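Local coordinates for Es1 family protein (Ehrlichia chaffeensis, PDB 3L3B), which is of unproven function but belongs to the DJ-1/PfpI family, with an amidotransferase-like domain and a probable link to isoprenoid biosynthesis, at residues 223-226 and 227-231. Residues are numbered along the deposited sequence; the frame is centred on the assembly and turned at random.
Sequences NVYL and GIQDM
Tyr225 and Gln229 meet one helical turn apart, where the amide nitrogen of Gln229 nears the phenol end of the ring: Gln229 NE2 lies 3.0 Å from Tyr225 OH. Ring and amide planes stand 63° apart, and despite the short OH to NE2 distance the angle is too poor for a hydrogen bond. With CG anti to the backbone N (chi1 175°) and CB, CG and CD extended, Gln229 runs alongside Leu226; the final turn about CG-CD swings NE2 toward Tyr225 and OE1 toward Leu226, 4.0 Å from its CD2. One water donates to both Gln229 OE1 (2.8 Å) and Leu226 O (2.7 Å); that carbonyl also accepts Asp230 N, giving it two bonds.

Backbone N-H groups bond to the carbonyl four residues back, the shortest being Gln229 N to Tyr225 O (2.8 Å, 161° at the hydrogen), while Gly227 N to Asn223 O is weak. On the apolar side Val224 CG1 touches Ile228 CD1 at 4.0 Å, the two side chains pointing the same way. Ile228 packs on Cys212 of strand 209-212 and on Leu46 of helix 41-53, while Tyr225 reaches Arg53 of the second subunit. This is regular alpha-helix, part of the C-terminal helix 221-238 that flanks the central, mostly parallel sheet of the DJ-1/PfpI alpha/beta fold.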
loop_
_atom_site.group_PDB
_atom_site.type_symbol
_atom_site.label_atom_id
_atom_site.label_comp_id
_atom_site.label_asym_id
_atom_site.label_seq_id
_atom_site.Cartn_x
_atom_site.Cartn_y
_atom_site.Cartn_z
ATOM N N ASN B 223 -0.106 -13.048 7.230
ATOM C CA ASN B 223 -1.047 -14.115 6.834
ATOM C C ASN B 223 -1.879 -13.742 5.656
ATOM O O ASN B 223 -2.025 -14.524 4.748
ATOM C CB ASN B 223 -1.904 -14.554 8.018
ATOM C CG ASN B 223 -1.091 -15.315 9.036
ATOM O OD1 ASN B 223 -0.129 -15.968 8.657
ATOM N ND2 ASN B 223 -1.429 -15.202 10.329
ATOM N N VAL B 224 -2.352 -12.514 5.635
ATOM C CA VAL B 224 -3.030 -11.971 4.473
ATOM C C VAL B 224 -2.162 -12.157 3.213
ATOM O O VAL B 224 -2.657 -12.603 2.180
ATOM C CB VAL B 224 -3.408 -10.473 4.663
ATOM C CG1 VAL B 224 -3.811 -9.828 3.314
ATOM C CG2 VAL B 224 -4.526 -10.313 5.761
ATOM N N TYR B 225 -0.872 -11.857 3.331
ATOM C CA TYR B 225 0.057 -11.966 2.200
ATOM C C TYR B 225 0.227 -13.407 1.699
ATOM O O TYR B 225 0.371 -13.632 0.496
ATOM C CB TYR B 225 1.407 -11.354 2.590
ATOM C CG TYR B 225 2.653 -11.799 1.829
ATOM C CD1 TYR B 225 2.966 -11.306 0.550
ATOM C CD2 TYR B 225 3.551 -12.667 2.418
ATOM C CE1 TYR B 225 4.175 -11.704 -0.110
ATOM C CE2 TYR B 225 4.705 -13.084 1.765
ATOM C CZ TYR B 225 5.018 -12.597 0.512
ATOM O OH TYR B 225 6.194 -13.077 -0.064
ATOM N N LEU B 226 0.207 -14.368 2.627
ATOM C CA LEU B 226 0.359 -15.769 2.257
ATOM C C LEU B 226 -0.773 -16.212 1.350
ATOM O O LEU B 226 -0.554 -16.910 0.360
ATOM C CB LEU B 226 0.432 -16.641 3.493
ATOM C CG LEU B 226 1.731 -16.569 4.260
ATOM C CD1 LEU B 226 1.644 -17.528 5.424
ATOM C CD2 LEU B 226 2.969 -16.839 3.361
ATOM N N GLY B 227 -1.986 -15.757 1.653
ATOM C CA GLY B 227 -3.116 -16.078 0.823
ATOM C C GLY B 227 -3.046 -15.442 -0.556
ATOM O O GLY B 227 -3.363 -16.067 -1.516
ATOM N N ILE B 228 -2.642 -14.182 -0.653
ATOM C CA ILE B 228 -2.508 -13.483 -1.944
ATOM C C ILE B 228 -1.405 -14.104 -2.773
ATOM O O ILE B 228 -1.518 -14.220 -3.977
ATOM C CB ILE B 228 -2.208 -11.947 -1.720
ATOM C CG1 ILE B 228 -3.479 -11.295 -1.222
ATOM C CG2 ILE B 228 -1.709 -11.298 -3.002
ATOM C CD1 ILE B 228 -3.365 -9.845 -0.649
ATOM N N GLN B 229 -0.320 -14.478 -2.126
ATOM C CA GLN B 229 0.782 -15.153 -2.796
ATOM C C GLN B 229 0.297 -16.480 -3.443
ATOM O O GLN B 229 0.646 -16.790 -4.571
ATOM C CB GLN B 229 1.906 -15.407 -1.795
ATOM C CG GLN B 229 3.071 -16.218 -2.333
ATOM C CD GLN B 229 4.138 -16.423 -1.288
ATOM O OE1 GLN B 229 4.065 -17.347 -0.485
ATOM N NE2 GLN B 229 5.126 -15.555 -1.289
ATOM N N ASP B 230 -0.535 -17.230 -2.733
ATOM C CA ASP B 230 -1.052 -18.482 -3.278
ATOM C C ASP B 230 -2.005 -18.270 -4.466
ATOM O O ASP B 230 -2.010 -19.046 -5.418
ATOM C CB ASP B 230 -1.789 -19.252 -2.211
ATOM C CG ASP B 230 -2.058 -20.695 -2.644
ATOM O OD1 ASP B 230 -3.241 -21.060 -2.848
ATOM O OD2 ASP B 230 -1.069 -21.424 -2.850
ATOM N N MET B 231 -2.808 -17.212 -4.391
ATOM C CA MET B 231 -3.732 -16.909 -5.444
ATOM C C MET B 231 -3.005 -16.578 -6.754
ATOM O O MET B 231 -3.293 -17.165 -7.784
ATOM C CB MET B 231 -4.630 -15.749 -5.019
ATOM C CG MET B 231 -5.737 -15.582 -5.982
ATOM S SD MET B 231 -6.741 -14.170 -5.691
ATOM C CE MET B 231 -5.699 -12.877 -6.330
HETATM O O HOH W 1 1.576 -18.614 0.039
#